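Local coordinates for protein accelerated cell death 11 (Arabidopsis thaliana, PDB 4NT1) that transfers ceramide-1-phosphate and phytoceramide-1-phosphate selectively between membranes, using the all-helical glycolipid transfer protein fold, at residues A[42-45]-A[46-49]; A[169-172]-A[173-177]. One frame throughout, in Å; residues are numbered along the deposited sequence. Where two conformers were deposited one is given.

Contact 1: residues A[42-45]-A[46-49]; sequences SLVS and PLFG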
ATOM      1  N   SER A  42      -2.202   6.438  -5.113  1.00 18.67           N
ATOM      2  CA  SER A  42      -2.572   7.704  -4.491  0.53 18.81           C
ATOM      3  C   SER A  42      -3.981   7.650  -3.900  1.00 18.95           C
ATOM      4  O   SER A  42      -4.293   8.378  -2.966  1.00 21.73           O
ATOM      5  CB  SER A  42      -2.426   8.868  -5.473  0.53 19.77           C
ATOM      6  OG  SER A  42      -2.599  10.111  -4.814  0.53 21.13           O
ATOM      7  N   LEU A  43      -4.825   6.766  -4.421  1.00 19.62           N
ATOM      8  CA  LEU A  43      -6.169   6.625  -3.854  1.00 21.01           C
ATOM      9  C   LEU A  43      -6.119   6.020  -2.453  1.00 22.22           C
ATOM     10  O   LEU A  43      -7.029   6.213  -1.642  1.00 20.07           O
ATOM     11  CB  LEU A  43      -7.066   5.785  -4.759  1.00 18.73           C
ATOM     12  CG  LEU A  43      -7.334   6.358  -6.153  1.00 22.51           C
ATOM     13  CD1 LEU A  43      -8.096   5.340  -7.012  1.00 23.25           C
ATOM     14  CD2 LEU A  43      -8.089   7.683  -6.068  1.00 26.23           C
ATOM     15  N   VAL A  44      -5.052   5.279  -2.181  1.00 20.00           N
ATOM     16  CA  VAL A  44      -4.860   4.640  -0.884  1.00 20.18           C
ATOM     17  C   VAL A  44      -4.274   5.603   0.159  1.00 21.87           C
ATOM     18  O   VAL A  44      -4.510   5.450   1.355  1.00 19.40           O
ATOM     19  CB  VAL A  44      -3.931   3.411  -1.023  1.00 21.56           C
ATOM     20  CG1 VAL A  44      -3.596   2.829   0.344  1.00 21.25           C
ATOM     21  CG2 VAL A  44      -4.574   2.348  -1.915  1.00 19.09           C
ATOM     22  N   SER A  45      -3.529   6.607  -0.295  1.00 21.18           N
ATOM     23  CA  SER A  45      -2.821   7.497   0.640  1.00 20.91           C
ATOM     24  C   SER A  45      -3.667   8.029   1.808  1.00 18.03           C
ATOM     25  O   SER A  45      -3.202   8.047   2.947  1.00 23.89           O
ATOM     26  CB  SER A  45      -2.161   8.669  -0.100  1.00 19.94           C
ATOM     27  OG  SER A  45      -1.169   8.207  -0.995  1.00 21.14           O
ATOM     28  N   PRO A  46      -4.897   8.487   1.535  1.00 21.27           N
ATOM     29  CA  PRO A  46      -5.654   9.111   2.629  1.00 23.36           C
ATOM     30  C   PRO A  46      -6.072   8.133   3.722  1.00 24.11           C
ATOM     31  O   PRO A  46      -6.438   8.575   4.807  1.00 26.49           O
ATOM     32  CB  PRO A  46      -6.901   9.681   1.925  1.00 27.20           C
ATOM     33  CG  PRO A  46      -6.524   9.762   0.467  1.00 29.07           C
ATOM     34  CD  PRO A  46      -5.599   8.606   0.241  1.00 23.56           C
ATOM     35  N   LEU A  47      -6.015   6.830   3.464  1.00 23.99           N
ATOM     36  CA  LEU A  47      -6.372   5.870   4.502  1.00 21.52           C
ATOM     37  C   LEU A  47      -5.464   5.990   5.726  1.00 27.34           C
ATOM     38  O   LEU A  47      -5.917   5.820   6.856  1.00 26.66           O
ATOM     39  CB  LEU A  47      -6.335   4.433   3.975  1.00 21.68           C
ATOM     40  CG  LEU A  47      -7.250   4.080   2.806  1.00 25.34           C
ATOM     41  CD1 LEU A  47      -6.977   2.653   2.350  1.00 28.77           C
ATOM     42  CD2 LEU A  47      -8.728   4.263   3.166  1.00 28.40           C
ATOM     43  N   PHE A  48      -4.183   6.272   5.509  1.00 23.60           N
ATOM     44  CA  PHE A  48      -3.254   6.344   6.635  1.00 24.07           C
ATOM     45  C   PHE A  48      -3.632   7.479   7.580  1.00 25.95           C
ATOM     46  O   PHE A  48      -3.565   7.329   8.801  1.00 26.77           O
ATOM     47  CB  PHE A  48      -1.809   6.476   6.157  1.00 23.26           C
ATOM     48  CG  PHE A  48      -1.307   5.260   5.439  1.00 20.09           C
ATOM     49  CD1 PHE A  48      -0.873   4.152   6.146  1.00 22.20           C
ATOM     50  CD2 PHE A  48      -1.280   5.220   4.055  1.00 23.59           C
ATOM     51  CE1 PHE A  48      -0.414   3.030   5.490  1.00 20.55           C
ATOM     52  CE2 PHE A  48      -0.831   4.100   3.390  1.00 22.58           C
ATOM     53  CZ  PHE A  48      -0.393   3.001   4.112  1.00 22.11           C
ATOM     54  N   GLY A  49      -4.058   8.603   7.011  1.00 25.11           N
ATOM     55  CA  GLY A  49      -4.483   9.736   7.808  1.00 25.73           C
ATOM     56  C   GLY A  49      -5.714   9.381   8.615  1.00 27.65           C
ATOM     57  O   GLY A  49      -5.864   9.817   9.754  1.00 29.25           O
TER
HETATM   58  O   HOH W   1      -2.953  10.116   4.766  1.00 24.75           O
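Pro46 sets its CD atom against the carbonyl oxygens of the preceding turn, 3.5 Å from Ser42 O and 3.4 Å from Leu43 O, where an ordinary helical residue would offer an N-H. Its nitrogen has no hydrogen, and neither Pro46 N nor Leu47 N makes the i+4 bond back: a proline kink in helix 34-51 of the all-helical GLTP fold. The same ring crowds the residue before it, since Ser45 CB and Pro46 CD lie 3.5 Å apart, tighter than usual for two carbons.

The backbone bonds around the proline are of the i+3 kind. Leu47 N donates to Val44 O at 2.9 Å, and Phe48 N reaches Ser45 O at 3.3 Å with an N-H...O angle of 147°. Both donors stand above the carbonyl planes they meet. A water joins in at Ser45 O, donating to it at 2.8 Å and accepting weakly from Gly49 N, so it spans the 4.2 Å between Ser45 O and Gly49 N, too wide for a direct bond.

Apolar contact is slighter. Val44 turns CG1 anti to its backbone nitrogen (chi1 174°), which brings that methyl 3.9 Å from Leu47 CD1. Separately, the polar Ser45 O lies near the plane of the Phe48 ring, at its CD2 edge.

The kinked helix is packed on several flanks: Leu43 and Val44 touch helix 10-25, Val44 and Ser45 meet Tyr62 of helix 57-63, and Val44, Leu47 and Phe48 rest on Val112 of helix 98-121. The Phe48 ring also meets that of Tyr62, their planes inclined at about 45°.

Contact 2: residues A[169-172]-A[173-177]; sequences LKED and EAAAK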
ATOM      1  N   LEU A 169     -15.313   6.428   5.403  1.00 27.01           N
ATOM      2  CA  LEU A 169     -15.250   5.823   4.071  1.00 26.89           C
ATOM      3  C   LEU A 169     -16.619   5.758   3.384  1.00 29.23           C
ATOM      4  O   LEU A 169     -16.734   5.271   2.262  1.00 30.84           O
ATOM      5  CB  LEU A 169     -14.645   4.422   4.148  1.00 27.96           C
ATOM      6  CG  LEU A 169     -13.293   4.356   4.861  1.00 30.29           C
ATOM      7  CD1 LEU A 169     -12.882   2.909   5.091  1.00 30.62           C
ATOM      8  CD2 LEU A 169     -12.234   5.125   4.084  1.00 35.88           C
ATOM      9  N   LYS A 170     -17.649   6.236   4.069  1.00 27.23           N
ATOM     10  CA  LYS A 170     -18.983   6.325   3.485  1.00 35.53           C
ATOM     11  C   LYS A 170     -19.563   4.959   3.105  1.00 31.83           C
ATOM     12  O   LYS A 170     -20.191   4.823   2.058  1.00 35.73           O
ATOM     13  CB  LYS A 170     -18.951   7.230   2.246  1.00 32.51           C
ATOM     14  CG  LYS A 170     -18.324   8.598   2.485  1.00 36.84           C
ATOM     15  CD  LYS A 170     -19.172   9.429   3.432  1.00 50.46           C
ATOM     16  CE  LYS A 170     -18.583  10.819   3.641  1.00 62.24           C
ATOM     17  NZ  LYS A 170     -19.458  11.674   4.500  1.00 72.81           N
ATOM     18  N   GLU A 171     -19.355   3.952   3.951  1.00 27.30           N
ATOM     19  CA  GLU A 171     -19.888   2.611   3.695  1.00 28.25           C
ATOM     20  C   GLU A 171     -20.492   2.009   4.960  1.00 26.60           C
ATOM     21  O   GLU A 171     -20.104   2.373   6.064  1.00 30.99           O
ATOM     22  CB  GLU A 171     -18.778   1.681   3.199  1.00 30.52           C
ATOM     23  CG  GLU A 171     -18.047   2.133   1.932  1.00 27.98           C
ATOM     24  CD  GLU A 171     -18.888   1.977   0.678  1.00 35.95           C
ATOM     25  OE1 GLU A 171     -20.038   1.501   0.790  1.00 33.69           O
ATOM     26  OE2 GLU A 171     -18.398   2.331  -0.420  1.00 31.59           O
ATOM     27  N   ASP A 172     -21.423   1.070   4.808  1.00 29.35           N
ATOM     28  CA  ASP A 172     -21.835   0.263   5.951  1.00 31.23           C
ATOM     29  C   ASP A 172     -21.004  -1.020   5.991  1.00 28.15           C
ATOM     30  O   ASP A 172     -20.211  -1.271   5.083  1.00 30.40           O
ATOM     31  CB  ASP A 172     -23.345  -0.026   5.955  1.00 36.07           C
ATOM     32  CG  ASP A 172     -23.824  -0.699   4.684  1.00 41.43           C
ATOM     33  OD1 ASP A 172     -23.079  -1.519   4.105  1.00 33.17           O
ATOM     34  OD2 ASP A 172     -24.967  -0.413   4.269  1.00 45.81           O
ATOM     35  N   GLU A 173     -21.168  -1.816   7.043  1.00 26.01           N
ATOM     36  CA  GLU A 173     -20.355  -3.019   7.215  1.00 32.52           C
ATOM     37  C   GLU A 173     -20.408  -3.926   5.986  1.00 32.54           C
ATOM     38  O   GLU A 173     -19.373  -4.345   5.483  1.00 26.84           O
ATOM     39  CB  GLU A 173     -20.751  -3.795   8.478  1.00 31.97           C
ATOM     40  CG  GLU A 173     -20.191  -3.222   9.783  1.00 36.35           C
ATOM     41  CD  GLU A 173     -18.766  -3.681  10.089  1.00 42.48           C
ATOM     42  OE1 GLU A 173     -18.206  -4.480   9.303  1.00 32.38           O
ATOM     43  OE2 GLU A 173     -18.205  -3.245  11.123  1.00 36.86           O
ATOM     44  N   ALA A 174     -21.609  -4.220   5.496  1.00 30.96           N
ATOM     45  CA  ALA A 174     -21.746  -5.151   4.376  1.00 25.88           C
ATOM     46  C   ALA A 174     -20.974  -4.701   3.132  1.00 28.68           C
ATOM     47  O   ALA A 174     -20.218  -5.482   2.550  1.00 29.67           O
ATOM     48  CB  ALA A 174     -23.218  -5.388   4.041  1.00 30.04           C
ATOM     49  N   ALA A 175     -21.174  -3.449   2.728  1.00 25.48           N
ATOM     50  CA  ALA A 175     -20.541  -2.910   1.519  1.00 25.62           C
ATOM     51  C   ALA A 175     -19.034  -2.762   1.712  1.00 27.94           C
ATOM     52  O   ALA A 175     -18.248  -3.012   0.796  1.00 26.60           O
ATOM     53  CB  ALA A 175     -21.145  -1.574   1.158  1.00 24.91           C
ATOM     54  N   ALA A 176     -18.642  -2.322   2.899  1.00 24.46           N
ATOM     55  CA  ALA A 176     -17.227  -2.169   3.217  1.00 27.64           C
ATOM     56  C   ALA A 176     -16.521  -3.527   3.153  1.00 26.21           C
ATOM     57  O   ALA A 176     -15.417  -3.639   2.621  1.00 25.69           O
ATOM     58  CB  ALA A 176     -17.059  -1.523   4.592  1.00 24.82           C
ATOM     59  N   LYS A 177     -17.159  -4.569   3.675  1.00 22.92           N
ATOM     60  CA  LYS A 177     -16.560  -5.900   3.593  1.00 29.22           C
ATOM     61  C   LYS A 177     -16.332  -6.298   2.136  1.00 26.47           C
ATOM     62  O   LYS A 177     -15.285  -6.836   1.780  1.00 27.74           O
ATOM     63  CB  LYS A 177     -17.437  -6.945   4.286  1.00 28.58           C
ATOM     64  CG  LYS A 177     -16.798  -8.321   4.396  1.00 27.93           C
ATOM     65  CD  LYS A 177     -17.762  -9.293   5.087  1.00 29.54           C
ATOM     66  CE  LYS A 177     -17.112 -10.636   5.370  1.00 32.27           C
ATOM     67  NZ  LYS A 177     -18.094 -11.566   6.010  1.00 32.54           N
TER
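Asp172 caps the start of helix 173-199 by accepting from Ala175 N, three residues ahead. Followed outward, its side chain begins with CB, whose closeness to Glu173 N simply follows from the peptide link between the two residues. CG is set between the backbone nitrogen and the carbonyl carbon (chi1 56°), a torsion that folds the carboxylate back over the first turn. At the tip, OD1 takes the hydrogen of Ala175 N at 3.0 Å; the N-H...O angle of 172° makes the bond almost straight, and the donor arrives nearly in line with the C-O bond of the carboxylate. OD1 also lies 3.5 Å from Ala175 CB.

The main chain of the same residue contributes a regular i+4 bond: Ala176 N donates to Asp172 O at 2.9 Å. One aspartate thus engages two successive N-H groups of the opening turn, one through its side chain and one through its carbonyl.

Glu171 approaches the turn from the loop. Its CB packs against Ala176 CB at 3.9 Å, and the chain then bends at chi2 (-73°) to place OE1 3.3 Å from Ala175 CB, while OE2 forms a salt bridge with Arg12 of helix 10-25. Glu173 holds Arg162 in a second salt bridge. Just upstream, Lys170 has positive phi in a Schellman motif that ends helix 162-168, so one helix stops and the next starts within a few residues.

The carboxylate of Asp172, accepting from a first-turn N-H that has no carbonyl partner in a preceding turn, probably interacts favourably with the positive end of the helix dipole, while both glutamates tie the junction to neighbouring helices through arginines.

Contact 1 and contact 2 have centres about 17 Å apart and meet directly through two leucine methyls, Leu47 CD2 and Leu169 CD2, 3.7 Å from each other. Leu47 thus connects the kink in the later part of helix 34-51 with the junction between helices 162-168 and 173-199. Helix 10-25 is a further common neighbour, touched by side chains of both. Their relation to the lipid site differs. The Phe48 side chain in contact 1 is about 8 Å from that of Asp61 and about 9 Å from that of His144, both of which bind the N-acylsphingoid base 1-phosphate, whereas 169-177 lies away from the annotated binding residues.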